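Local atomic coordinates of putative transcription antitermination protein nusG (Methanocaldococcus jannaschii, PDB entry 3LPE), a protein that stimulates transcription elongation as Spt5, the NusG-like partner of Spt4, its NGN domain being the part that engages RNA polymerase. Residues A[11-16]-A[58-63]; A[15-20]-A[51-56]. One frame throughout, in Å; residues are numbered along the deposited sequence.

Contact 1 (A[11-16]-A[58-63])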
loop_
_atom_site.group_PDB
_atom_site.type_symbol
_atom_site.label_atom_id
_atom_site.label_comp_id
_atom_site.label_asym_id
_atom_site.label_seq_id
_atom_site.Cartn_x
_atom_site.Cartn_y
_atom_site.Cartn_z
ATOM N N MET A 11 3.910 14.220 0.542
ATOM C CA MET A 11 4.119 13.691 -0.829
ATOM C C MET A 11 3.684 12.250 -1.117
ATOM O O MET A 11 4.014 11.300 -0.383
ATOM C CB MET A 11 5.563 13.925 -1.270
ATOM C CG MET A 11 5.929 15.395 -1.254
ATOM S SD MET A 11 7.518 15.741 -2.022
ATOM C CE MET A 11 8.432 16.383 -0.635
ATOM N N ILE A 12 2.934 12.103 -2.210
ATOM C CA ILE A 12 2.569 10.795 -2.716
ATOM C C ILE A 12 2.893 10.759 -4.209
ATOM O O ILE A 12 2.605 11.706 -4.920
ATOM C CB ILE A 12 1.077 10.527 -2.539
ATOM C CG1 ILE A 12 0.702 10.601 -1.051
ATOM C CG2 ILE A 12 0.734 9.149 -3.056
ATOM C CD1 ILE A 12 -0.765 10.838 -0.835
ATOM N N PHE A 13 3.495 9.667 -4.671
ATOM C CA PHE A 13 3.874 9.556 -6.090
ATOM C C PHE A 13 3.266 8.303 -6.699
ATOM O O PHE A 13 3.098 7.288 -6.012
ATOM C CB PHE A 13 5.401 9.496 -6.233
ATOM C CG PHE A 13 6.083 10.783 -5.856
ATOM C CD1 PHE A 13 6.148 11.832 -6.756
ATOM C CD2 PHE A 13 6.615 10.960 -4.584
ATOM C CE1 PHE A 13 6.757 13.039 -6.407
ATOM C CE2 PHE A 13 7.233 12.157 -4.234
ATOM C CZ PHE A 13 7.299 13.190 -5.144
ATOM N N ALA A 14 2.932 8.380 -7.981
ATOM C CA ALA A 14 2.523 7.194 -8.727
ATOM C C ALA A 14 3.752 6.593 -9.414
ATOM O O ALA A 14 4.474 7.293 -10.115
ATOM C CB ALA A 14 1.416 7.551 -9.743
ATOM N N VAL A 15 4.014 5.315 -9.147
ATOM C CA VAL A 15 5.115 4.581 -9.751
ATOM C C VAL A 15 4.497 3.653 -10.812
ATOM O O VAL A 15 3.596 2.885 -10.514
ATOM C CB VAL A 15 5.857 3.736 -8.699
ATOM C CG1 VAL A 15 6.851 2.782 -9.363
ATOM C CG2 VAL A 15 6.557 4.647 -7.720
ATOM N N ARG A 16 4.964 3.752 -12.047
ATOM C CA ARG A 16 4.392 2.925 -13.110
ATOM C C ARG A 16 4.994 1.531 -13.090
ATOM O O ARG A 16 6.190 1.364 -13.007
ATOM C CB ARG A 16 4.587 3.571 -14.474
ATOM C CG ARG A 16 3.959 2.745 -15.601
ATOM C CD ARG A 16 4.059 3.413 -16.963
ATOM N NE ARG A 16 3.450 2.539 -17.976
ATOM C CZ ARG A 16 3.601 2.681 -19.290
ATOM N NH1 ARG A 16 4.352 3.661 -19.767
ATOM N NH2 ARG A 16 3.022 1.821 -20.121
ATOM N N GLU A 58 8.457 10.899 2.115
ATOM C CA GLU A 58 8.847 12.234 2.533
ATOM C C GLU A 58 9.344 13.069 1.359
ATOM O O GLU A 58 9.038 14.258 1.259
ATOM C CB GLU A 58 9.948 12.162 3.580
ATOM C CG GLU A 58 10.191 13.505 4.282
ATOM C CD GLU A 58 8.927 14.082 4.904
ATOM O OE1 GLU A 58 8.066 13.300 5.364
ATOM O OE2 GLU A 58 8.790 15.321 4.922
ATOM N N THR A 59 10.119 12.443 0.471
ATOM C CA THR A 59 10.691 13.151 -0.670
ATOM C C THR A 59 10.629 12.297 -1.915
ATOM O O THR A 59 10.495 11.089 -1.824
ATOM C CB THR A 59 12.173 13.478 -0.437
ATOM O OG1 THR A 59 12.953 12.271 -0.497
ATOM C CG2 THR A 59 12.364 14.147 0.917
ATOM N N LYS A 60 10.775 12.918 -3.079
ATOM C CA LYS A 60 10.815 12.147 -4.322
ATOM C C LYS A 60 12.048 11.246 -4.334
ATOM O O LYS A 60 12.025 10.121 -4.857
ATOM C CB LYS A 60 10.825 13.072 -5.539
ATOM C CG LYS A 60 10.662 12.298 -6.858
ATOM C CD LYS A 60 10.403 13.204 -8.037
ATOM C CE LYS A 60 10.133 12.357 -9.274
ATOM N NZ LYS A 60 9.812 13.170 -10.468
ATOM N N GLY A 61 13.134 11.744 -3.743
ATOM C CA GLY A 61 14.363 10.979 -3.649
ATOM C C GLY A 61 14.185 9.642 -2.954
ATOM O O GLY A 61 14.831 8.654 -3.313
ATOM N N ASP A 62 13.318 9.602 -1.945
ATOM C CA ASP A 62 13.007 8.339 -1.285
ATOM C C ASP A 62 12.427 7.335 -2.278
ATOM O O ASP A 62 12.777 6.155 -2.261
ATOM C CB ASP A 62 12.037 8.563 -0.127
ATOM C CG ASP A 62 12.690 9.277 1.041
ATOM O OD1 ASP A 62 13.467 8.634 1.775
ATOM O OD2 ASP A 62 12.443 10.482 1.216
ATOM N N VAL A 63 11.537 7.813 -3.137
ATOM C CA VAL A 63 10.894 6.955 -4.121
ATOM C C VAL A 63 11.894 6.527 -5.204
ATOM O O VAL A 63 11.864 5.399 -5.668
ATOM C CB VAL A 63 9.655 7.634 -4.755
ATOM C CG1 VAL A 63 8.916 6.660 -5.672
ATOM C CG2 VAL A 63 8.712 8.108 -3.656
#
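Thr59 OG1, on the residue whose CA lies 3.9 Å from Met11 CE, is gripped twice: it accepts from Asp62 N at 3.1 Å (N-H...O 149°) and gives its own proton to Asp62 OD2. The hydroxyl meets that oxygen from above the carboxylate plane, and Thr59 N adds a weak bond to the same atom. With Thr59 at the N-cap position, this reciprocal pattern is a capping box, and it fixes the first turn of helix 60-67 where the strand passes. Asp62 OD1 is tied to Asp39 N, so both carboxylate oxygens have partners.

No hydrogen bond crosses between the segments; the packing is mainly apolar. Phe13 carries most of it. Its CG stands anti to the carbonyl carbon (chi1 -68°), and the outer end of the ring reaches the start of the helix, where CZ touches Lys60 CB at 3.6 Å. Lys60 CG rides over one ring face, 4.2 Å from the centroid and 25° off the normal, displaced toward the rim, which makes a CH-pi contact; the two side chains cross at about a right angle, and the lysine then runs on away from the strand. Val63, about one turn further on, brings CG2 to Phe13 CD2 at 3.7 Å, obliquely to the ring. Its other methyl, CG1, meets Val15 CG2, also at 3.7 Å, as the two side chains run antiparallel past one another. Ile76 of strand 73-76 touches both Phe13 and Val63.

The evidence therefore separates two tasks: the capping box serves Asp62 N at the helix start, while methyl, methylene and aromatic packing seats the helix on the Phe13 and Val15 side of the NGN sheet.

Contact 2 (A[15-20]-A[51-56])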
loop_
_atom_site.group_PDB
_atom_site.type_symbol
_atom_site.label_atom_id
_atom_site.label_comp_id
_atom_site.label_asym_id
_atom_site.label_seq_id
_atom_site.Cartn_x
_atom_site.Cartn_y
_atom_site.Cartn_z
ATOM N N VAL A 15 4.014 5.315 -9.147
ATOM C CA VAL A 15 5.115 4.581 -9.751
ATOM C C VAL A 15 4.497 3.653 -10.812
ATOM O O VAL A 15 3.596 2.885 -10.514
ATOM C CB VAL A 15 5.857 3.736 -8.699
ATOM C CG1 VAL A 15 6.851 2.782 -9.363
ATOM C CG2 VAL A 15 6.557 4.647 -7.720
ATOM N N ARG A 16 4.964 3.752 -12.047
ATOM C CA ARG A 16 4.392 2.925 -13.110
ATOM C C ARG A 16 4.994 1.531 -13.090
ATOM O O ARG A 16 6.190 1.364 -13.007
ATOM C CB ARG A 16 4.587 3.571 -14.474
ATOM C CG ARG A 16 3.959 2.745 -15.601
ATOM C CD ARG A 16 4.059 3.413 -16.963
ATOM N NE ARG A 16 3.450 2.539 -17.976
ATOM C CZ ARG A 16 3.601 2.681 -19.290
ATOM N NH1 ARG A 16 4.352 3.661 -19.767
ATOM N NH2 ARG A 16 3.022 1.821 -20.121
ATOM N N THR A 17 4.152 0.507 -13.183
ATOM C CA THR A 17 4.666 -0.839 -13.189
ATOM C C THR A 17 4.075 -1.570 -14.364
ATOM O O THR A 17 3.199 -1.036 -15.044
ATOM C CB THR A 17 4.250 -1.598 -11.911
ATOM O OG1 THR A 17 2.873 -1.991 -12.013
ATOM C CG2 THR A 17 4.464 -0.696 -10.637
ATOM N N MET A 18 4.521 -2.807 -14.567
ATOM C CA MET A 18 3.833 -3.704 -15.471
ATOM C C MET A 18 2.454 -4.049 -14.950
ATOM O O MET A 18 2.236 -4.260 -13.748
ATOM C CB MET A 18 4.646 -4.976 -15.714
ATOM C CG MET A 18 5.979 -4.658 -16.375
ATOM S SD MET A 18 6.866 -6.160 -16.671
ATOM C CE MET A 18 6.015 -6.711 -18.163
ATOM N N VAL A 19 1.512 -4.113 -15.876
ATOM C CA VAL A 19 0.137 -4.431 -15.534
ATOM C C VAL A 19 0.078 -5.817 -14.942
ATOM O O VAL A 19 0.624 -6.762 -15.499
ATOM C CB VAL A 19 -0.795 -4.299 -16.768
ATOM C CG1 VAL A 19 -2.166 -4.885 -16.484
ATOM C CG2 VAL A 19 -0.902 -2.832 -17.182
ATOM N N GLY A 20 -0.578 -5.941 -13.790
ATOM C CA GLY A 20 -0.682 -7.240 -13.155
ATOM C C GLY A 20 0.408 -7.520 -12.130
ATOM O O GLY A 20 0.305 -8.481 -11.363
ATOM N N GLY A 51 -1.381 -1.065 -13.478
ATOM C CA GLY A 51 -0.110 -0.572 -13.981
ATOM C C GLY A 51 0.551 0.498 -13.144
ATOM O O GLY A 51 1.572 1.064 -13.554
ATOM N N TYR A 52 -0.004 0.772 -11.966
ATOM C CA TYR A 52 0.570 1.788 -11.078
ATOM C C TYR A 52 0.476 1.405 -9.612
ATOM O O TYR A 52 -0.460 0.752 -9.189
ATOM C CB TYR A 52 -0.137 3.133 -11.258
ATOM C CG TYR A 52 0.047 3.664 -12.643
ATOM C CD1 TYR A 52 -0.819 3.296 -13.662
ATOM C CD2 TYR A 52 1.120 4.484 -12.947
ATOM C CE1 TYR A 52 -0.639 3.750 -14.955
ATOM C CE2 TYR A 52 1.314 4.939 -14.247
ATOM C CZ TYR A 52 0.429 4.568 -15.233
ATOM O OH TYR A 52 0.617 5.016 -16.512
ATOM N N VAL A 53 1.466 1.833 -8.858
ATOM C CA VAL A 53 1.454 1.683 -7.407
ATOM C C VAL A 53 1.678 3.085 -6.850
ATOM O O VAL A 53 2.494 3.856 -7.382
ATOM C CB VAL A 53 2.560 0.704 -6.941
ATOM C CG1 VAL A 53 2.656 0.669 -5.436
ATOM C CG2 VAL A 53 2.261 -0.703 -7.466
ATOM N N LEU A 54 0.937 3.437 -5.805
ATOM C CA LEU A 54 1.054 4.769 -5.208
ATOM C C LEU A 54 1.949 4.676 -3.989
ATOM O O LEU A 54 1.735 3.803 -3.165
ATOM C CB LEU A 54 -0.327 5.245 -4.777
ATOM C CG LEU A 54 -1.322 5.409 -5.937
ATOM C CD1 LEU A 54 -2.672 5.901 -5.448
ATOM C CD2 LEU A 54 -0.779 6.350 -6.996
ATOM N N VAL A 55 2.920 5.585 -3.865
ATOM C CA VAL A 55 3.913 5.511 -2.793
ATOM C C VAL A 55 3.897 6.826 -2.040
ATOM O O VAL A 55 4.155 7.866 -2.606
ATOM C CB VAL A 55 5.344 5.247 -3.337
ATOM C CG1 VAL A 55 6.399 5.231 -2.210
ATOM C CG2 VAL A 55 5.391 3.921 -4.140
ATOM N N GLU A 56 3.554 6.758 -0.761
ATOM C CA GLU A 56 3.593 7.922 0.127
ATOM C C GLU A 56 4.982 7.992 0.791
ATOM O O GLU A 56 5.426 7.048 1.472
ATOM C CB GLU A 56 2.482 7.793 1.171
ATOM C CG GLU A 56 2.280 9.019 2.066
ATOM C CD GLU A 56 1.238 8.783 3.139
ATOM O OE1 GLU A 56 0.710 9.770 3.679
ATOM O OE2 GLU A 56 0.935 7.616 3.436
#
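Tyr52 CG lies anti to its carbonyl carbon (chi1 -63°) and Arg16 CG anti to its backbone N (chi1 -178°), which places the two CG atoms on one face of the sheet. From there the phenol ring crosses the arginine chain obliquely. Tyr52 CE2 comes to 3.6 Å from Arg16 CB, and the ring continues past CG until its OH lies near CD. The guanidinium and ring planes differ by 23°, yet the oblique approach supports aliphatic packing and not a stack.

Beneath these side chains the strands run antiparallel. Arg16 and Tyr52 are a non-hydrogen-bonded pair; Val15 and Val53 are a hydrogen-bonded one, joined by Val15 N to Val53 O at 2.7 Å and Val53 N to Val15 O at 2.9 Å. Thr17 N closes the pairing on Gly51 O at 2.7 Å, the donor lying above the carbonyl plane. Beyond it the pairing gives way: Thr17 O and Gly51 O, two acceptors, stand 3.0 Å apart, and Thr17 OG1 turns back to donate to Met18 O at 2.9 Å. Gly51 has no side chain, and Val19 CG2 comes to its CA; its positive phi separately suits glycine. Its N is bound by Glu22 OE2, which also accepts from Gly20 N and so ties 15-20 to 51-56 where the strand pairing ends.

On the opposite face, Thr17 CG2 touches Val53 CG2 at 3.9 Å and Val15 CG2 touches Val55 CG2. Ile25 and Met29 of helix 22-35 cover parts of this row, Ile25 on Thr17 and Met29 on Val15 and Val55.

Chemically, this central strand pair of the NGN sheet is two-sided: an arginine-tyrosine surface patch on one face, branched aliphatic groups buried under helices on the other, with backbone bonds holding the register.

In the fold
Contacts 1 and 2 both start from strand 12-17 and share Val15 and Arg16; their centres are about 11 Å apart. Contact 1 sets helix 60-67 on the strand, whereas contact 2 pairs it with strand 52-57, which leads directly into that helix. A probable hydrogen bond from Val55 N to Phe13 O, 2.7 Å, continues the strand pairing from one contact into the other. Val63 also touches Val55, so the same helix residue packs on both strands. Each contact's segments include a residue that meets the partner subunit, Spt4: Ile12 packs on its Ile41, and Glu56 bonds to its Ser39 and Glu40. These place the Spt4 interface on the sheet face turned away from helix 60-67.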